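Local structure of carboxyltransferase domain-containing protein (2PHC) at residues A[132-137]-A[167-173]; A[27-31]-A[47-52]; A[37-41]-A[66-70]; A[158-164]-A[179-185]. The protein is of unknown function but probably binds ATP and acts as a hydrolase. All blocks are in the same frame, centred on the assembly; numbering follows the deposited sequence.

Contact 1: residues A[132-137]-A[167-173]; sequences PGFAYL and QTGWYAI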
loop_
_atom_site.group_PDB
_atom_site.type_symbol
_atom_site.label_atom_id
_atom_site.label_comp_id
_atom_site.label_asym_id
_atom_site.label_seq_id
_atom_site.Cartn_x
_atom_site.Cartn_y
_atom_site.Cartn_z
ATOM N N PRO A 132 14.192 12.835 -14.982
ATOM C CA PRO A 132 14.666 11.547 -14.636
ATOM C C PRO A 132 13.420 10.915 -14.135
ATOM O O PRO A 132 12.537 11.539 -13.633
ATOM C CB PRO A 132 15.691 11.857 -13.580
ATOM C CG PRO A 132 15.218 13.140 -13.014
ATOM C CD PRO A 132 14.856 13.865 -14.213
ATOM N N GLY A 133 13.300 9.658 -14.353
ATOM C CA GLY A 133 12.167 8.962 -13.681
ATOM C C GLY A 133 12.086 9.068 -12.136
ATOM O O GLY A 133 13.046 8.876 -11.440
ATOM N N PHE A 134 10.887 9.303 -11.628
ATOM C CA PHE A 134 10.589 9.227 -10.191
ATOM C C PHE A 134 9.158 8.615 -10.089
ATOM O O PHE A 134 8.316 8.934 -10.905
ATOM C CB PHE A 134 10.655 10.646 -9.568
ATOM C CG PHE A 134 10.665 10.641 -8.023
ATOM C CD1 PHE A 134 11.848 10.516 -7.293
ATOM C CD2 PHE A 134 9.508 10.665 -7.326
ATOM C CE1 PHE A 134 11.812 10.421 -5.932
ATOM C CE2 PHE A 134 9.470 10.610 -5.953
ATOM C CZ PHE A 134 10.622 10.484 -5.259
ATOM N N ALA A 135 8.913 7.720 -9.126
ATOM C CA ALA A 135 7.572 7.270 -8.785
ATOM C C ALA A 135 7.124 7.811 -7.447
ATOM O O ALA A 135 7.828 7.733 -6.449
ATOM C CB ALA A 135 7.530 5.805 -8.751
ATOM N N TYR A 136 5.912 8.331 -7.426
ATOM C CA TYR A 136 5.442 9.096 -6.312
ATOM C C TYR A 136 4.335 8.268 -5.822
ATOM O O TYR A 136 3.528 7.809 -6.642
ATOM C CB TYR A 136 4.853 10.396 -6.783
ATOM C CG TYR A 136 5.824 11.405 -7.287
ATOM C CD1 TYR A 136 6.235 12.493 -6.465
ATOM C CD2 TYR A 136 6.210 11.386 -8.607
ATOM C CE1 TYR A 136 7.058 13.469 -6.955
ATOM C CE2 TYR A 136 7.002 12.357 -9.103
ATOM C CZ TYR A 136 7.446 13.399 -8.253
ATOM O OH TYR A 136 8.275 14.377 -8.788
ATOM N N LEU A 137 4.267 8.081 -4.510
ATOM C CA LEU A 137 3.388 7.034 -3.905
ATOM C C LEU A 137 2.596 7.672 -2.797
ATOM O O LEU A 137 2.958 8.764 -2.358
ATOM C CB LEU A 137 4.110 5.809 -3.325
ATOM C CG LEU A 137 5.061 5.019 -4.164
ATOM C CD1 LEU A 137 5.673 3.972 -3.250
ATOM C CD2 LEU A 137 4.568 4.416 -5.514
ATOM N N GLN A 167 5.408 11.484 2.269
ATOM C CA GLN A 167 5.519 10.786 0.953
ATOM C C GLN A 167 6.690 9.906 0.893
ATOM O O GLN A 167 7.811 10.245 1.376
ATOM C CB GLN A 167 5.844 11.768 -0.192
ATOM C CG GLN A 167 5.042 12.961 -0.354
ATOM C CD GLN A 167 3.984 12.697 -1.421
ATOM O OE1 GLN A 167 4.286 12.308 -2.568
ATOM N NE2 GLN A 167 2.759 12.868 -1.039
ATOM N N THR A 168 6.505 8.838 0.202
ATOM C CA THR A 168 7.585 7.976 -0.148
ATOM C C THR A 168 7.556 7.753 -1.668
ATOM O O THR A 168 6.634 8.106 -2.362
ATOM C CB THR A 168 7.628 6.651 0.718
ATOM O OG1 THR A 168 8.853 5.952 0.464
ATOM C CG2 THR A 168 6.420 5.731 0.474
ATOM N N GLY A 169 8.629 7.254 -2.212
ATOM C CA GLY A 169 8.678 7.059 -3.627
ATOM C C GLY A 169 10.080 6.616 -3.881
ATOM O O GLY A 169 10.805 6.348 -2.935
ATOM N N TRP A 170 10.469 6.540 -5.136
ATOM C CA TRP A 170 11.855 6.221 -5.439
ATOM C C TRP A 170 12.379 6.972 -6.694
ATOM O O TRP A 170 11.603 7.300 -7.607
ATOM C CB TRP A 170 12.056 4.725 -5.590
ATOM C CG TRP A 170 11.430 4.078 -6.841
ATOM C CD1 TRP A 170 11.991 3.945 -8.061
ATOM C CD2 TRP A 170 10.138 3.404 -6.926
ATOM N NE1 TRP A 170 11.163 3.243 -8.909
ATOM C CE2 TRP A 170 9.997 2.947 -8.252
ATOM C CE3 TRP A 170 9.091 3.168 -6.001
ATOM C CZ2 TRP A 170 8.858 2.217 -8.693
ATOM C CZ3 TRP A 170 7.919 2.466 -6.468
ATOM C CH2 TRP A 170 7.839 1.982 -7.762
ATOM N N TYR A 171 13.684 7.270 -6.653
ATOM C CA TYR A 171 14.492 7.652 -7.802
ATOM C C TYR A 171 14.690 6.496 -8.757
ATOM O O TYR A 171 15.273 5.464 -8.359
ATOM C CB TYR A 171 15.815 8.139 -7.300
ATOM C CG TYR A 171 15.648 9.310 -6.374
ATOM C CD1 TYR A 171 15.779 10.565 -6.850
ATOM C CD2 TYR A 171 15.371 9.137 -5.040
ATOM C CE1 TYR A 171 15.643 11.656 -6.039
ATOM C CE2 TYR A 171 15.262 10.235 -4.173
ATOM C CZ TYR A 171 15.367 11.477 -4.689
ATOM O OH TYR A 171 15.201 12.583 -3.927
ATOM N N ALA A 172 14.135 6.606 -9.960
ATOM C CA ALA A 172 14.183 5.489 -10.915
ATOM C C ALA A 172 15.568 5.400 -11.564
ATOM O O ALA A 172 16.027 4.327 -11.868
ATOM C CB ALA A 172 13.092 5.611 -11.970
ATOM N N ILE A 173 16.248 6.532 -11.724
ATOM C CA ILE A 173 17.638 6.553 -12.168
ATOM C C ILE A 173 18.457 7.543 -11.351
ATOM O O ILE A 173 17.908 8.327 -10.550
ATOM C CB ILE A 173 17.757 6.861 -13.710
ATOM C CG1 ILE A 173 17.238 8.266 -14.024
ATOM C CG2 ILE A 173 16.993 5.848 -14.523
ATOM C CD1 ILE A 173 17.855 8.842 -15.351
#
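Two neighbouring antiparallel strands of the larger sheet, in a chain whose family belongs to the cyclophilin-like clan, meet where Phe-134, Ala-135 and Tyr-136 face Tyr-171, Trp-170 and Gly-169. Ala-135 and Trp-170 form the hydrogen-bonded pair: Ala-135 N donates to Trp-170 O at 3.1 Å and Trp-170 N returns a bond to Ala-135 O. Two residues back along the first segment, Ala-172 N donates to Gly-133 O at 2.9 Å; at the other end the bond from Leu-137 N to Thr-168 O is weak. Phe-134, Tyr-136 and Tyr-171 lie on one face of the sheet. With CG anti to the backbone N (chi1 -167°), the Phe-134 ring leans across to the partner strand and presents its CE1 edge to the centre of the Tyr-171 ring, a T-shaped stack with centroids 5.0 Å apart and planes at 87°. A leucine in place of Tyr-171 would probably leave that edge without its aromatic face and the Phe-134 ring freer to turn. Gly-169 leaves room for this ring: a side chain there would crowd Phe-134 CE2 and also run into Ala-135 O. On the other face, Trp-170 NE1 is bonded to Thr-189 OG1, Leu-137 CD2 lies 4.0 Å from Trp-170 CZ3, and the methyl CB of Ala-135 sits squarely over the indole, 3.7 Å from the centroid of its six-membered ring.

Contact 2: residues A[27-31]-A[47-52]; sequences VHSLA and PAYSSL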
loop_
_atom_site.group_PDB
_atom_site.type_symbol
_atom_site.label_atom_id
_atom_site.label_comp_id
_atom_site.label_asym_id
_atom_site.label_seq_id
_atom_site.Cartn_x
_atom_site.Cartn_y
_atom_site.Cartn_z
ATOM N N VAL A 27 -12.607 -1.216 2.868
ATOM C CA VAL A 27 -13.964 -1.058 3.353
ATOM C C VAL A 27 -14.782 -0.456 2.270
ATOM O O VAL A 27 -15.738 -1.077 1.803
ATOM C CB VAL A 27 -14.039 -0.214 4.664
ATOM C CG1 VAL A 27 -15.451 0.102 5.055
ATOM C CG2 VAL A 27 -13.342 -0.928 5.802
ATOM N N HIS A 28 -14.376 0.718 1.820
ATOM C CA HIS A 28 -15.108 1.449 0.802
ATOM C C HIS A 28 -15.222 0.647 -0.552
ATOM O O HIS A 28 -16.269 0.588 -1.129
ATOM C CB HIS A 28 -14.458 2.801 0.575
ATOM C CG HIS A 28 -15.125 3.616 -0.475
ATOM N ND1 HIS A 28 -14.432 4.126 -1.568
ATOM C CD2 HIS A 28 -16.393 4.077 -0.575
ATOM C CE1 HIS A 28 -15.273 4.817 -2.321
ATOM N NE2 HIS A 28 -16.472 4.779 -1.753
ATOM N N SER A 29 -14.148 0.047 -1.012
ATOM C CA SER A 29 -14.120 -0.744 -2.245
ATOM C C SER A 29 -15.013 -1.971 -2.145
ATOM O O SER A 29 -15.632 -2.315 -3.093
ATOM C CB SER A 29 -12.688 -1.241 -2.477
ATOM O OG SER A 29 -11.858 -0.176 -2.680
ATOM N N LEU A 30 -15.055 -2.604 -0.994
ATOM C CA LEU A 30 -15.886 -3.712 -0.740
ATOM C C LEU A 30 -17.339 -3.297 -0.742
ATOM O O LEU A 30 -18.161 -4.037 -1.299
ATOM C CB LEU A 30 -15.488 -4.347 0.591
ATOM C CG LEU A 30 -16.236 -5.546 1.162
ATOM C CD1 LEU A 30 -16.587 -6.721 0.218
ATOM C CD2 LEU A 30 -15.519 -6.051 2.395
ATOM N N ALA A 31 -17.669 -2.166 -0.156
ATOM C CA ALA A 31 -19.019 -1.720 -0.138
ATOM C C ALA A 31 -19.477 -1.411 -1.507
ATOM O O ALA A 31 -20.509 -1.815 -1.897
ATOM C CB ALA A 31 -19.196 -0.555 0.714
ATOM N N PRO A 47 -20.304 1.311 6.476
ATOM C CA PRO A 47 -18.841 1.227 6.586
ATOM C C PRO A 47 -18.393 1.783 7.928
ATOM O O PRO A 47 -19.009 2.708 8.379
ATOM C CB PRO A 47 -18.357 2.103 5.407
ATOM C CG PRO A 47 -19.497 3.102 5.143
ATOM C CD PRO A 47 -20.730 2.226 5.386
ATOM N N ALA A 48 -17.328 1.267 8.550
ATOM C CA ALA A 48 -16.643 1.944 9.672
ATOM C C ALA A 48 -15.219 1.922 9.263
ATOM O O ALA A 48 -14.944 1.338 8.201
ATOM C CB ALA A 48 -16.876 1.189 11.065
ATOM N N TYR A 49 -14.292 2.454 10.077
ATOM C CA TYR A 49 -12.887 2.599 9.671
ATOM C C TYR A 49 -12.104 1.329 9.355
ATOM O O TYR A 49 -11.167 1.347 8.555
ATOM C CB TYR A 49 -12.106 3.419 10.718
ATOM C CG TYR A 49 -11.855 2.636 12.010
ATOM C CD1 TYR A 49 -10.639 2.002 12.232
ATOM C CD2 TYR A 49 -12.852 2.482 12.996
ATOM C CE1 TYR A 49 -10.421 1.244 13.408
ATOM C CE2 TYR A 49 -12.636 1.723 14.140
ATOM C CZ TYR A 49 -11.391 1.122 14.332
ATOM O OH TYR A 49 -11.105 0.378 15.469
ATOM N N SER A 50 -12.408 0.241 10.053
ATOM C CA SER A 50 -11.838 -1.076 9.755
ATOM C C SER A 50 -12.915 -2.150 9.695
ATOM O O SER A 50 -12.619 -3.261 9.935
ATOM C CB SER A 50 -10.741 -1.488 10.759
ATOM O OG SER A 50 -11.214 -1.368 12.104
ATOM N N SER A 51 -14.165 -1.826 9.362
ATOM C CA SER A 51 -15.160 -2.882 9.153
ATOM C C SER A 51 -16.351 -2.455 8.293
ATOM O O SER A 51 -16.612 -1.266 8.146
ATOM C CB SER A 51 -15.674 -3.349 10.483
ATOM O OG SER A 51 -16.036 -2.213 11.255
ATOM N N LEU A 52 -17.117 -3.393 7.782
ATOM C CA LEU A 52 -18.353 -3.084 7.135
ATOM C C LEU A 52 -19.481 -3.894 7.629
ATOM O O LEU A 52 -19.451 -5.064 7.583
ATOM C CB LEU A 52 -18.224 -3.247 5.645
ATOM C CG LEU A 52 -19.420 -3.140 4.751
ATOM C CD1 LEU A 52 -19.795 -1.752 4.604
ATOM C CD2 LEU A 52 -19.008 -3.683 3.484
#
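Val-27 is the bump of this contact, and the hollow it fills is lined by Pro-47, Ala-48 and Ser-51. The two methyls divide the hollow between them. CG1, anti to the backbone N (chi1 172°), makes the closer contacts, 3.5 Å from Pro-47 CB and 3.4 Å from Ala-48 O; the proline ring crosses the valine branch at about a right angle. CG2 lies farther round the bend, 3.7 Å from the same Ala-48 O and 3.8 Å from Ser-51 N, so both methyls straddle one carbonyl oxygen. That bend is a type I beta turn from Ala-48 to Ser-51, closed by Ala-48 N to Ser-51 O at 2.7 Å and by a weak bond in the reverse direction. It joins strands 42-48 and 51-56 in a hairpin of the four-stranded antiparallel sheet, over which helix 21-37 is laid. Val-27, Leu-30 and Ala-31 occupy the helix side turned to the hairpin. Replacing Val-27 by an alanine would probably open a gap beneath the turn, leaving Pro-47 CB and the Ala-48 carbonyl without the branch that fills the bend. One turn along the helix the roles reverse, with Leu-52 supplying the bump. Its CD2 lies 4.1 Å from Leu-30 CG, and its CD1 rests 4.1 Å from Ala-31 CB, the fork thus reaching two residues of the helix. Phe-15 touches both Val-27 and Leu-30, while Ile-13 of strand 10-14 packs against Leu-30 and Leu-52.

Contact 3: residues A[37-41]-A[66-70]; sequences ESPEW and VESYL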
loop_
_atom_site.group_PDB
_atom_site.type_symbol
_atom_site.label_atom_id
_atom_site.label_comp_id
_atom_site.label_asym_id
_atom_site.label_seq_id
_atom_site.Cartn_x
_atom_site.Cartn_y
_atom_site.Cartn_z
ATOM N N GLU A 37 -23.251 -5.485 -7.400
ATOM C CA GLU A 37 -24.267 -6.487 -7.490
ATOM C C GLU A 37 -25.701 -6.149 -7.156
ATOM O O GLU A 37 -26.554 -6.850 -7.590
ATOM C CB GLU A 37 -23.913 -7.748 -6.740
ATOM C CG GLU A 37 -22.511 -7.940 -6.474
ATOM C CD GLU A 37 -21.872 -8.590 -7.568
ATOM O OE1 GLU A 37 -22.261 -9.697 -7.835
ATOM O OE2 GLU A 37 -21.015 -7.996 -8.194
ATOM N N SER A 38 -25.977 -5.129 -6.355
ATOM C CA SER A 38 -27.212 -5.062 -5.607
ATOM C C SER A 38 -27.925 -6.381 -5.419
ATOM O O SER A 38 -28.876 -6.672 -6.059
ATOM C CB SER A 38 -28.158 -4.068 -6.212
ATOM O OG SER A 38 -27.472 -3.301 -7.104
ATOM N N PRO A 39 -27.488 -7.175 -4.491
ATOM C CA PRO A 39 -28.282 -8.343 -4.210
ATOM C C PRO A 39 -29.638 -8.001 -3.585
ATOM O O PRO A 39 -29.786 -7.076 -2.823
ATOM C CB PRO A 39 -27.384 -9.165 -3.308
ATOM C CG PRO A 39 -26.452 -8.251 -2.769
ATOM C CD PRO A 39 -26.299 -7.119 -3.651
ATOM N N GLU A 40 -30.619 -8.786 -3.962
ATOM C CA GLU A 40 -32.039 -8.548 -3.715
ATOM C C GLU A 40 -32.342 -8.607 -2.241
ATOM O O GLU A 40 -33.305 -8.014 -1.795
ATOM C CB GLU A 40 -32.949 -9.548 -4.526
ATOM C CG GLU A 40 -33.538 -8.887 -5.807
ATOM C CD GLU A 40 -34.547 -9.753 -6.651
ATOM O OE1 GLU A 40 -34.997 -9.233 -7.734
ATOM O OE2 GLU A 40 -34.865 -10.926 -6.236
ATOM N N TRP A 41 -31.475 -9.283 -1.505
ATOM C CA TRP A 41 -31.598 -9.418 -0.063
ATOM C C TRP A 41 -30.981 -8.291 0.773
ATOM O O TRP A 41 -31.052 -8.372 2.012
ATOM C CB TRP A 41 -31.065 -10.749 0.416
ATOM C CG TRP A 41 -29.695 -11.114 -0.069
ATOM C CD1 TRP A 41 -29.384 -11.999 -1.072
ATOM C CD2 TRP A 41 -28.409 -10.638 0.456
ATOM N NE1 TRP A 41 -27.996 -12.097 -1.221
ATOM C CE2 TRP A 41 -27.380 -11.276 -0.307
ATOM C CE3 TRP A 41 -28.033 -9.717 1.467
ATOM C CZ2 TRP A 41 -26.006 -11.037 -0.077
ATOM C CZ3 TRP A 41 -26.642 -9.468 1.670
ATOM C CH2 TRP A 41 -25.666 -10.127 0.896
ATOM N N VAL A 66 -26.160 -15.687 3.039
ATOM C CA VAL A 66 -25.637 -14.319 3.118
ATOM C C VAL A 66 -24.219 -14.410 3.545
ATOM O O VAL A 66 -23.371 -13.762 2.966
ATOM C CB VAL A 66 -26.446 -13.440 3.999
ATOM C CG1 VAL A 66 -25.666 -12.071 4.302
ATOM C CG2 VAL A 66 -27.750 -13.156 3.288
ATOM N N GLU A 67 -23.967 -15.318 4.483
ATOM C CA GLU A 67 -22.648 -15.496 4.927
ATOM C C GLU A 67 -21.706 -15.899 3.767
ATOM O O GLU A 67 -20.601 -15.308 3.630
ATOM C CB GLU A 67 -22.604 -16.524 6.030
ATOM C CG GLU A 67 -21.216 -16.796 6.470
ATOM C CD GLU A 67 -21.213 -17.813 7.544
ATOM O OE1 GLU A 67 -22.097 -18.737 7.484
ATOM O OE2 GLU A 67 -20.320 -17.699 8.432
ATOM N N SER A 68 -22.167 -16.884 2.951
ATOM C CA SER A 68 -21.374 -17.474 1.871
ATOM C C SER A 68 -21.071 -16.428 0.876
ATOM O O SER A 68 -19.930 -16.329 0.465
ATOM C CB SER A 68 -22.073 -18.687 1.166
ATOM O OG SER A 68 -22.205 -19.792 2.084
ATOM N N TYR A 69 -22.083 -15.667 0.475
ATOM C CA TYR A 69 -21.922 -14.647 -0.523
ATOM C C TYR A 69 -20.851 -13.564 -0.152
ATOM O O TYR A 69 -20.213 -12.967 -1.056
ATOM C CB TYR A 69 -23.282 -13.957 -0.623
ATOM C CG TYR A 69 -23.360 -12.785 -1.594
ATOM C CD1 TYR A 69 -24.017 -12.932 -2.817
ATOM C CD2 TYR A 69 -22.806 -11.510 -1.272
ATOM C CE1 TYR A 69 -24.138 -11.876 -3.696
ATOM C CE2 TYR A 69 -22.923 -10.418 -2.161
ATOM C CZ TYR A 69 -23.558 -10.645 -3.389
ATOM O OH TYR A 69 -23.727 -9.635 -4.317
ATOM N N LEU A 70 -20.687 -13.295 1.148
ATOM C CA LEU A 70 -19.918 -12.142 1.579
ATOM C C LEU A 70 -18.522 -12.677 1.589
ATOM O O LEU A 70 -17.589 -11.948 1.318
ATOM C CB LEU A 70 -20.325 -11.628 2.963
ATOM C CG LEU A 70 -21.629 -10.850 3.140
ATOM C CD1 LEU A 70 -21.843 -10.529 4.700
ATOM C CD2 LEU A 70 -21.560 -9.598 2.330
#
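Tyr-69 OH is buried by this contact without a polar partner in the model, and carbon closes round it instead, Pro-39 CG lying 3.4 Å away. Glu-37 CG also comes near the hydroxyl, but the first torsion of Glu-37, -21°, is far from a staggered value, and the closeness of this approach is doubtful. Pro-39 crosses the end of the tyrosine at about a right angle, with its CG 3.8 Å from Tyr-69 CZ. Below the hydroxyl end the contact becomes aromatic. The six-membered ring of Trp-41 turns its CZ2 edge to the face of Tyr-69, a T-shaped stack with centroids 4.9 Å apart and planes at 87°; CZ2 stands toward the rim of the tyrosine, 3.4 Å from its CD2. The indole in turn is sandwiched. Val-66 CG2 lies over one face, 3.9 Å from the centroid of the six-membered ring in a CH-pi contact, and Pro-39 CB covers the opposite face nearer the rim. Val-66 also uses its second methyl, CG1, against Trp-41 CZ3 at 3.8 Å. Holding Trp-41 CG between its backbone N and carbonyl carbon (chi1 50°) folds the indole back beneath the proline and toward the helix. The contact thus fastens the loop between helix 21-37 and strand 42-48 to helix 63-82, whose Val-66 and Leu-70 also pack on Phe-11 of strand 10-14, while Tyr-56 of strand 51-56 touches both Trp-41 and Val-66.

Contact 4: residues A[158-164]-A[179-185]; sequences AGSVGIA and WRIIGRI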
loop_
_atom_site.group_PDB
_atom_site.type_symbol
_atom_site.label_atom_id
_atom_site.label_comp_id
_atom_site.label_asym_id
_atom_site.label_seq_id
_atom_site.Cartn_x
_atom_site.Cartn_y
_atom_site.Cartn_z
ATOM N N ALA A 158 20.226 5.166 -8.770
ATOM C CA ALA A 158 19.031 4.659 -9.358
ATOM C C ALA A 158 18.388 3.642 -8.404
ATOM O O ALA A 158 19.095 2.762 -7.912
ATOM C CB ALA A 158 19.453 3.939 -10.606
ATOM N N GLY A 159 17.083 3.724 -8.110
ATOM C CA GLY A 159 16.502 2.694 -7.232
ATOM C C GLY A 159 16.356 3.122 -5.798
ATOM O O GLY A 159 15.669 2.453 -5.043
ATOM N N SER A 160 16.946 4.274 -5.421
ATOM C CA SER A 160 16.759 4.802 -4.059
ATOM C C SER A 160 15.334 5.113 -3.714
ATOM O O SER A 160 14.642 5.824 -4.465
ATOM C CB SER A 160 17.673 5.986 -3.745
ATOM O OG SER A 160 19.002 5.659 -4.174
ATOM N N VAL A 161 14.949 4.629 -2.520
ATOM C CA VAL A 161 13.644 4.712 -1.923
ATOM C C VAL A 161 13.798 5.816 -0.873
ATOM O O VAL A 161 14.611 5.723 0.028
ATOM C CB VAL A 161 13.252 3.352 -1.283
ATOM C CG1 VAL A 161 12.005 3.467 -0.360
ATOM C CG2 VAL A 161 13.087 2.178 -2.401
ATOM N N GLY A 162 13.064 6.904 -1.003
ATOM C CA GLY A 162 13.159 7.857 0.044
ATOM C C GLY A 162 11.877 8.286 0.635
ATOM O O GLY A 162 10.850 7.891 0.145
ATOM N N ILE A 163 11.963 9.149 1.660
ATOM C CA ILE A 163 10.815 9.771 2.346
ATOM C C ILE A 163 11.038 11.277 2.274
ATOM O O ILE A 163 12.206 11.767 2.352
ATOM C CB ILE A 163 10.777 9.316 3.834
ATOM C CG1 ILE A 163 10.525 7.790 3.953
ATOM C CG2 ILE A 163 9.851 10.173 4.727
ATOM C CD1 ILE A 163 10.606 7.302 5.389
ATOM N N ALA A 164 9.945 12.017 2.179
ATOM C CA ALA A 164 9.986 13.411 2.150
ATOM C C ALA A 164 8.614 13.841 2.621
ATOM O O ALA A 164 7.633 13.699 1.913
ATOM C CB ALA A 164 10.330 13.956 0.730
ATOM N N TRP A 179 15.691 13.785 -0.624
ATOM C CA TRP A 179 14.736 12.903 0.096
ATOM C C TRP A 179 15.572 12.040 1.038
ATOM O O TRP A 179 16.723 11.793 0.728
ATOM C CB TRP A 179 13.934 11.959 -0.882
ATOM C CG TRP A 179 12.741 12.664 -1.579
ATOM C CD1 TRP A 179 12.746 13.950 -2.061
ATOM C CD2 TRP A 179 11.388 12.166 -1.829
ATOM N NE1 TRP A 179 11.515 14.305 -2.569
ATOM C CE2 TRP A 179 10.661 13.230 -2.459
ATOM C CE3 TRP A 179 10.727 10.960 -1.594
ATOM C CZ2 TRP A 179 9.308 13.108 -2.843
ATOM C CZ3 TRP A 179 9.319 10.853 -1.975
ATOM C CH2 TRP A 179 8.661 11.928 -2.598
ATOM N N ARG A 180 15.013 11.587 2.169
ATOM C CA ARG A 180 15.749 10.714 3.097
ATOM C C ARG A 180 15.772 9.366 2.522
ATOM O O ARG A 180 14.727 8.736 2.460
ATOM C CB ARG A 180 15.134 10.680 4.523
ATOM C CG ARG A 180 15.188 12.026 5.208
ATOM C CD ARG A 180 16.610 12.614 5.578
ATOM N NE ARG A 180 16.410 13.981 6.141
ATOM C CZ ARG A 180 17.336 14.650 6.853
ATOM N NH1 ARG A 180 18.540 14.096 7.121
ATOM N NH2 ARG A 180 17.047 15.832 7.330
ATOM N N ILE A 181 16.949 8.904 2.116
ATOM C CA ILE A 181 17.082 7.590 1.478
ATOM C C ILE A 181 17.269 6.427 2.461
ATOM O O ILE A 181 18.260 6.416 3.205
ATOM C CB ILE A 181 18.193 7.578 0.454
ATOM C CG1 ILE A 181 18.119 8.818 -0.488
ATOM C CG2 ILE A 181 18.221 6.269 -0.239
ATOM C CD1 ILE A 181 16.728 8.983 -1.354
ATOM N N ILE A 182 16.355 5.440 2.409
ATOM C CA ILE A 182 16.199 4.335 3.399
ATOM C C ILE A 182 16.472 2.940 2.792
ATOM O O ILE A 182 16.522 1.952 3.486
ATOM C CB ILE A 182 14.791 4.396 4.141
ATOM C CG1 ILE A 182 13.583 4.041 3.213
ATOM C CG2 ILE A 182 14.553 5.775 4.816
ATOM C CD1 ILE A 182 12.259 3.719 4.034
ATOM N N GLY A 183 16.722 2.851 1.499
ATOM C CA GLY A 183 16.743 1.539 0.894
ATOM C C GLY A 183 16.984 1.726 -0.566
ATOM O O GLY A 183 16.892 2.867 -1.038
ATOM N N ARG A 184 17.288 0.645 -1.289
ATOM C CA ARG A 184 17.445 0.749 -2.712
ATOM C C ARG A 184 16.813 -0.482 -3.318
ATOM O O ARG A 184 16.890 -1.558 -2.739
ATOM C CB ARG A 184 18.915 0.735 -3.060
ATOM C CG ARG A 184 19.223 1.060 -4.415
ATOM C CD ARG A 184 20.756 1.412 -4.527
ATOM N NE ARG A 184 21.100 1.390 -5.952
ATOM C CZ ARG A 184 22.337 1.288 -6.466
ATOM N NH1 ARG A 184 23.404 1.207 -5.657
ATOM N NH2 ARG A 184 22.497 1.300 -7.797
ATOM N N ILE A 185 16.212 -0.283 -4.499
ATOM C CA ILE A 185 15.618 -1.282 -5.323
ATOM C C ILE A 185 16.630 -1.750 -6.395
ATOM O O ILE A 185 17.219 -0.918 -7.067
ATOM C CB ILE A 185 14.322 -0.673 -6.079
ATOM C CG1 ILE A 185 13.204 -0.244 -5.100
ATOM C CG2 ILE A 185 13.823 -1.596 -7.075
ATOM C CD1 ILE A 185 12.225 0.890 -5.658
#
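Ala-164 points its methyl straight at the indole of Trp-179: CB stands 3.3 Å from the centroid of the five-membered ring and 12° off its normal, a close CH-pi contact. The same indole has Gly-162 O at its edge, near the ring plane, 3.5 Å from CE3. A side chain on Gly-162 would collide with Trp-179 CB and Ile-181 CD1, so its absence lets both residues close over the strand. Ile-181 then lies beside Ser-160, CG2 to CB at 3.6 Å. The other face is mainly aliphatic, apart from Arg-180, whose NE bonds to Pro-147 O. Val-161 divides its branches, CG1 meeting Ile-182 CG1 obliquely at 3.9 Å and CG2 meeting Ile-185 CD1 at 3.6 Å with the two side chains at about a right angle. Ile-163 and Ile-182 cross in the same perpendicular way. Arg-184 runs out extended, CG anti to the backbone N (chi1 -170°), and its NE donates to Ala-158 O at 3.1 Å, the carbonyl oxygen lying somewhat out of the guanidinium plane. Between the strands, Ile-182 N donates to Val-161 O at 3.0 Å, and Ile-163 and Arg-180 exchange a pair of backbone bonds. At the opposite border of strand 160-164, Gly-159 and Ser-160 both face Tyr-171 in a G1 beta bulge. The pair is part of the larger, mostly antiparallel sheet, with Ile-163 and Ile-182 against helix 100-107 and Val-161 and Ile-185 against strand 85-92, consistent with the cyclophilin-like fold expected from the family.

How the contacts relate
The four contacts fall into two pairs on opposite sides of the chain's centre. Contacts 1 and 4, with centres 8 Å apart, belong to one sheet: strands 160-164 and 167-171 are neighbours in it, and Tyr-171 takes part in the joint, its N 2.8 Å from Ser-160 O and its OH 3.4 Å from Trp-179 CB. Contact 2 uses helix 21-37 and the hairpin of the smaller sheet, contact 3 the loop after this helix and helix 63-82, which packs on the same sheet; their centres are 16 Å apart. Between the pairs, contacts 1 and 2 come closest, with nearest atoms about 16 Å apart, while contacts 3 and 4 have centres 44 Å apart. The nucleotide site cannot be assigned to any of them.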